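Local coordinates for CocE/NonD family hydrolase (Staphylococcus aureus subsp. aureus COL, PDB 3III), which probably hydrolyses ester or amide bonds, as an alpha/beta hydrolase related to cocaine esterases and X-Pro dipeptidyl-peptidases, at residues 115-119 with 319-323; 161-167 with 185-191. All coordinates share one frame; numbering follows the deposited sequence.

Interaction 1: 115-119 with 319-323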
loop_
_atom_site.group_PDB
_atom_site.type_symbol
_atom_site.label_atom_id
_atom_site.label_comp_id
_atom_site.label_asym_id
_atom_site.label_seq_id
_atom_site.Cartn_x
_atom_site.Cartn_y
_atom_site.Cartn_z
ATOM N N PRO A 115 -19.790 11.064 -16.768
ATOM C CA PRO A 115 -19.850 11.827 -18.020
ATOM C C PRO A 115 -19.149 11.119 -19.166
ATOM O O PRO A 115 -19.415 11.399 -20.319
ATOM C CB PRO A 115 -19.142 13.112 -17.691
ATOM C CG PRO A 115 -19.394 13.271 -16.243
ATOM C CD PRO A 115 -19.263 11.896 -15.675
ATOM N N ASN A 116 -18.274 10.193 -18.844
ATOM C CA ASN A 116 -17.616 9.350 -19.884
ATOM C C ASN A 116 -18.436 8.073 -20.187
ATOM O O ASN A 116 -17.921 7.104 -20.792
ATOM C CB ASN A 116 -16.196 9.005 -19.435
ATOM C CG ASN A 116 -15.237 10.150 -19.578
ATOM O OD1 ASN A 116 -14.679 10.705 -18.601
ATOM N ND2 ASN A 116 -15.042 10.534 -20.777
ATOM N N ASP A 117 -19.724 8.076 -19.818
ATOM C CA ASP A 117 -20.651 6.971 -20.086
ATOM C C ASP A 117 -20.226 5.677 -19.450
ATOM O O ASP A 117 -20.266 4.600 -20.090
ATOM C CB ASP A 117 -20.876 6.758 -21.601
ATOM C CG ASP A 117 -21.395 8.045 -22.288
ATOM O OD1 ASP A 117 -22.477 8.450 -21.860
ATOM O OD2 ASP A 117 -20.726 8.626 -23.199
ATOM N N TYR A 118 -19.905 5.776 -18.173
ATOM C CA TYR A 118 -19.762 4.653 -17.257
ATOM C C TYR A 118 -20.843 4.789 -16.170
ATOM O O TYR A 118 -21.359 5.889 -15.898
ATOM C CB TYR A 118 -18.422 4.638 -16.533
ATOM C CG TYR A 118 -17.265 4.211 -17.332
ATOM C CD1 TYR A 118 -16.776 2.896 -17.249
ATOM C CD2 TYR A 118 -16.628 5.106 -18.211
ATOM C CE1 TYR A 118 -15.703 2.496 -18.010
ATOM C CE2 TYR A 118 -15.525 4.689 -18.980
ATOM C CZ TYR A 118 -15.105 3.378 -18.896
ATOM O OH TYR A 118 -14.041 2.984 -19.620
ATOM N N VAL A 119 -21.192 3.682 -15.571
ATOM C CA VAL A 119 -21.960 3.679 -14.335
ATOM C C VAL A 119 -20.944 3.569 -13.167
ATOM O O VAL A 119 -19.928 2.928 -13.309
ATOM C CB VAL A 119 -23.011 2.532 -14.307
ATOM C CG1 VAL A 119 -23.546 2.264 -12.870
ATOM C CG2 VAL A 119 -24.154 2.821 -15.286
ATOM N N TYR A 319 -10.974 -2.749 -21.479
ATOM C CA TYR A 319 -11.513 -3.969 -20.853
ATOM C C TYR A 319 -13.017 -3.941 -20.593
ATOM O O TYR A 319 -13.641 -4.995 -20.664
ATOM C CB TYR A 319 -10.709 -4.412 -19.580
ATOM C CG TYR A 319 -9.361 -4.933 -19.956
ATOM C CD1 TYR A 319 -9.221 -6.139 -20.626
ATOM C CD2 TYR A 319 -8.235 -4.156 -19.770
ATOM C CE1 TYR A 319 -8.002 -6.578 -21.045
ATOM C CE2 TYR A 319 -7.011 -4.583 -20.179
ATOM C CZ TYR A 319 -6.887 -5.797 -20.828
ATOM O OH TYR A 319 -5.665 -6.213 -21.314
ATOM N N LEU A 320 -13.584 -2.781 -20.246
ATOM C CA LEU A 320 -14.991 -2.707 -19.924
ATOM C C LEU A 320 -15.837 -2.246 -21.112
ATOM O O LEU A 320 -16.974 -2.685 -21.237
ATOM C CB LEU A 320 -15.236 -1.786 -18.742
ATOM C CG LEU A 320 -14.456 -2.096 -17.466
ATOM C CD1 LEU A 320 -14.889 -1.112 -16.271
ATOM C CD2 LEU A 320 -14.691 -3.569 -17.019
ATOM N N LYS A 321 -15.306 -1.357 -21.966
ATOM C CA LYS A 321 -16.044 -0.943 -23.166
ATOM C C LYS A 321 -15.677 -1.823 -24.351
ATOM O O LYS A 321 -16.350 -1.770 -25.379
ATOM C CB LYS A 321 -15.791 0.534 -23.530
ATOM C CG LYS A 321 -16.417 1.501 -22.535
ATOM C CD LYS A 321 -16.349 2.922 -22.981
ATOM C CE LYS A 321 -17.158 3.838 -22.049
ATOM N NZ LYS A 321 -17.154 5.249 -22.498
ATOM N N GLU A 322 -14.625 -2.637 -24.213
ATOM C CA GLU A 322 -14.142 -3.458 -25.318
ATOM C C GLU A 322 -13.775 -2.663 -26.560
ATOM O O GLU A 322 -14.027 -3.053 -27.680
ATOM C CB GLU A 322 -15.123 -4.600 -25.624
ATOM C CG GLU A 322 -15.405 -5.401 -24.360
ATOM C CD GLU A 322 -16.279 -6.623 -24.529
ATOM O OE1 GLU A 322 -16.329 -7.205 -25.611
ATOM O OE2 GLU A 322 -16.859 -7.066 -23.546
ATOM N N GLU A 323 -13.169 -1.509 -26.332
ATOM C CA GLU A 323 -12.726 -0.626 -27.393
ATOM C C GLU A 323 -11.310 -1.009 -27.810
ATOM O O GLU A 323 -10.463 -1.391 -26.975
ATOM C CB GLU A 323 -12.832 0.802 -26.870
ATOM C CG GLU A 323 -12.397 1.885 -27.762
ATOM C CD GLU A 323 -12.470 3.255 -27.058
ATOM O OE1 GLU A 323 -13.371 3.468 -26.184
ATOM O OE2 GLU A 323 -11.583 4.069 -27.361
#

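Interaction 2: 161-167 with 185-191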
loop_
_atom_site.group_PDB
_atom_site.type_symbol
_atom_site.label_atom_id
_atom_site.label_comp_id
_atom_site.label_asym_id
_atom_site.label_seq_id
_atom_site.Cartn_x
_atom_site.Cartn_y
_atom_site.Cartn_z
ATOM N N GLY A 161 -22.750 -5.650 -18.559
ATOM C CA GLY A 161 -22.236 -6.957 -18.136
ATOM C C GLY A 161 -20.779 -6.964 -17.658
ATOM O O GLY A 161 -20.338 -7.959 -17.096
ATOM N N ASN A 162 -20.035 -5.888 -17.901
ATOM C CA ASN A 162 -18.628 -5.787 -17.579
ATOM C C ASN A 162 -18.432 -4.852 -16.372
ATOM O O ASN A 162 -18.666 -3.612 -16.448
ATOM C CB ASN A 162 -17.800 -5.236 -18.766
ATOM C CG ASN A 162 -17.903 -6.096 -20.000
ATOM O OD1 ASN A 162 -18.298 -7.252 -19.908
ATOM N ND2 ASN A 162 -17.563 -5.534 -21.172
ATOM N N ILE A 163 -17.967 -5.453 -15.279
ATOM C CA ILE A 163 -17.659 -4.721 -14.072
ATOM C C ILE A 163 -16.135 -4.635 -13.900
ATOM O O ILE A 163 -15.399 -5.621 -14.066
ATOM C CB ILE A 163 -18.243 -5.392 -12.839
ATOM C CG1 ILE A 163 -19.730 -5.826 -12.994
ATOM C CG2 ILE A 163 -17.857 -4.596 -11.569
ATOM C CD1 ILE A 163 -20.700 -4.976 -13.651
ATOM N N GLY A 164 -15.678 -3.448 -13.595
ATOM C CA GLY A 164 -14.304 -3.192 -13.238
ATOM C C GLY A 164 -14.279 -2.519 -11.855
ATOM O O GLY A 164 -15.011 -1.530 -11.571
ATOM N N THR A 165 -13.396 -2.988 -10.997
ATOM C CA THR A 165 -13.236 -2.386 -9.680
ATOM C C THR A 165 -12.084 -1.419 -9.628
ATOM O O THR A 165 -11.120 -1.527 -10.410
ATOM C CB THR A 165 -13.080 -3.458 -8.608
ATOM O OG1 THR A 165 -11.992 -4.309 -8.950
ATOM C CG2 THR A 165 -14.385 -4.299 -8.436
ATOM N N ASN A 166 -12.183 -0.430 -8.729
ATOM C CA ASN A 166 -11.233 0.674 -8.740
ATOM C C ASN A 166 -11.274 1.395 -7.423
ATOM O O ASN A 166 -12.361 1.629 -6.890
ATOM C CB ASN A 166 -11.666 1.648 -9.845
ATOM C CG ASN A 166 -10.674 2.744 -10.143
ATOM O OD1 ASN A 166 -9.685 2.966 -9.440
ATOM N ND2 ASN A 166 -10.961 3.499 -11.232
ATOM N N GLY A 167 -10.129 1.803 -6.906
ATOM C CA GLY A 167 -10.109 2.551 -5.682
ATOM C C GLY A 167 -8.801 2.376 -4.900
ATOM O O GLY A 167 -7.983 1.534 -5.243
ATOM N N HIS A 185 -18.118 -11.823 -13.927
ATOM C CA HIS A 185 -18.279 -10.508 -14.581
ATOM C C HIS A 185 -17.319 -9.433 -14.137
ATOM O O HIS A 185 -17.464 -8.287 -14.553
ATOM C CB HIS A 185 -19.749 -10.059 -14.454
ATOM C CG HIS A 185 -20.686 -11.013 -15.121
ATOM N ND1 HIS A 185 -21.172 -12.138 -14.490
ATOM C CD2 HIS A 185 -21.150 -11.062 -16.395
ATOM C CE1 HIS A 185 -21.955 -12.797 -15.330
ATOM N NE2 HIS A 185 -21.954 -12.169 -16.496
ATOM N N LEU A 186 -16.333 -9.774 -13.295
ATOM C CA LEU A 186 -15.240 -8.866 -12.993
ATOM C C LEU A 186 -14.280 -8.984 -14.186
ATOM O O LEU A 186 -13.585 -10.007 -14.352
ATOM C CB LEU A 186 -14.514 -9.248 -11.686
ATOM C CG LEU A 186 -13.333 -8.332 -11.311
ATOM C CD1 LEU A 186 -13.822 -6.897 -11.038
ATOM C CD2 LEU A 186 -12.482 -8.942 -10.160
ATOM N N LYS A 187 -14.256 -7.956 -15.027
ATOM C CA LYS A 187 -13.497 -7.960 -16.277
ATOM C C LYS A 187 -12.184 -7.166 -16.205
ATOM O O LYS A 187 -11.373 -7.261 -17.126
ATOM C CB LYS A 187 -14.337 -7.392 -17.435
ATOM C CG LYS A 187 -15.655 -8.143 -17.692
ATOM C CD LYS A 187 -15.425 -9.609 -18.022
ATOM C CE LYS A 187 -16.736 -10.367 -18.362
ATOM N NZ LYS A 187 -17.064 -10.094 -19.807
ATOM N N ALA A 188 -11.967 -6.402 -15.126
ATOM C CA ALA A 188 -10.756 -5.572 -14.963
ATOM C C ALA A 188 -10.691 -5.059 -13.522
ATOM O O ALA A 188 -11.746 -4.904 -12.873
ATOM C CB ALA A 188 -10.784 -4.389 -15.952
HETATM N N MSE A 189 -9.492 -4.746 -13.037
HETATM C CA MSE A 189 -9.326 -4.252 -11.677
HETATM C C MSE A 189 -8.185 -3.262 -11.599
HETATM O O MSE A 189 -7.149 -3.421 -12.291
HETATM C CB MSE A 189 -9.053 -5.414 -10.703
HETATM C CG MSE A 189 -7.844 -6.209 -11.082
HETATM SE SE MSE A 189 -7.626 -7.877 -10.014
HETATM C CE MSE A 189 -7.394 -6.961 -8.210
ATOM N N ILE A 190 -8.375 -2.245 -10.755
ATOM C CA ILE A 190 -7.391 -1.193 -10.525
ATOM C C ILE A 190 -7.195 -1.062 -8.988
ATOM O O ILE A 190 -7.796 -0.176 -8.331
ATOM C CB ILE A 190 -7.814 0.143 -11.136
ATOM C CG1 ILE A 190 -8.173 -0.010 -12.628
ATOM C CG2 ILE A 190 -6.694 1.207 -10.979
ATOM C CD1 ILE A 190 -8.697 1.287 -13.238
ATOM N N PRO A 191 -6.415 -1.995 -8.398
ATOM C CA PRO A 191 -6.083 -1.852 -6.984
ATOM C C PRO A 191 -5.006 -0.773 -6.857
ATOM O O PRO A 191 -3.807 -1.023 -7.095
ATOM C CB PRO A 191 -5.546 -3.226 -6.614
ATOM C CG PRO A 191 -5.013 -3.775 -7.922
ATOM C CD PRO A 191 -5.979 -3.312 -8.934
#

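Interaction 1: 115-119 with 319-323
Lys321 overlaps the far end of Tyr118, its methylene chain slanting past the phenol. This is loop-to-loop packing beside the starts of strands 119-124 and 67-74 of the alpha/beta-hydrolase sheet. Segment 115-119 leads into strand 119-124, and segment 319-323 follows helix 306-319. Lys321 comes nearest the ring with CE, 3.6 Å from Tyr118 CE2. Lys321 starts beside its own backbone N (chi1 -70°) and is fully extended from there, which carries the amine past the ring to the other loop. Leu320 meets the same ring differently. Its CD1 lies at the ring edge, near the ring plane, 4.1 Å from Tyr118 CE1, and the two side chains cross at about a right angle. The phenol OH is hydrogen-bonded to Asp317 OD1, which ties down the hydroxyl end of the ring. Pro68 and Val70 of strand 67-74 also touch it. Asp117 OD2 is 5.0 Å from Lys321 NZ, too far for a salt bridge, although the opposite charges may still attract. Asp117 instead pairs with Lys63 through OD1. Lys321 NZ gives its hydrogen bond to the backbone, reaching Asn116 O at 2.6 Å with a C=O...N angle of 168°.

Interaction 2: 161-167 with 185-191
Asn162 and Lys187 both turn CG beside their own backbone N, and Lys187 then bends at chi2 (-59°) and chi4 (82°). The bent chain brings Lys187 NZ to Asn162 OD1 at 3.1 Å, lying 42° above the carbonyl plane. Lys187 CG also packs on Asn162 CB. Asn162 ND2 is held elsewhere, by Leu320 O and Glu322 OE2, so both ends of the amide have partners.

Strands 162-167 and 186-191 run parallel. The ladder starts with Ile163 N to His185 O (3.0 Å) and Lys187 N to Ile163 O (2.8 Å). Thr165 continues it, giving its N to Ala188 O and taking Ile190 N on its O. Gly167 N to Ile190 O is weak. Strand 186-191 takes in one extra residue between the Ile163-Leu186 and Thr165-Met189 pairs, a beta bulge. Gly161 O is buried with no hydrogen-bond partner; the His185 ring edge comes to it, CD2 at 3.3 Å.

Thr165 CG2 meets Leu186 CD1 at 3.7 Å, on the sheet face that also carries Met189, a selenomethionine. Ile190 lies alongside Asn166 on the other face. Helices 140-154 and 170-179 cover the Thr165 face, and helix 306-319 packs on Ile190. The pair belongs to a beta-alpha-beta unit through helix 170-179, with strand 67-74 on the far side of strand 162-168.

The two interactions have centres about 11 Å apart and belong to the same alpha/beta-hydrolase domain. Along the chain the order is 115-119, 161-167, 185-191, 319-323, so interaction 2 is nested inside the loop closed by interaction 1. In the sheet, strand 67-74 lies between strand 119-124 and strand 162-168. The contacts meet directly where Leu320 CD2 packs against the backbone at Ile163 and Gly164. Helix 306-319 ends in segment 319-323 and also packs on Ile190 of interaction 2. Strand 162-168 leads to the turn before helix 170-179, where enzymes of this fold usually carry the nucleophile. Interaction 1 joins the end of helix 306-319 to the loop before strand 119-124, and Leu320 carries that packing on to strand 162-168.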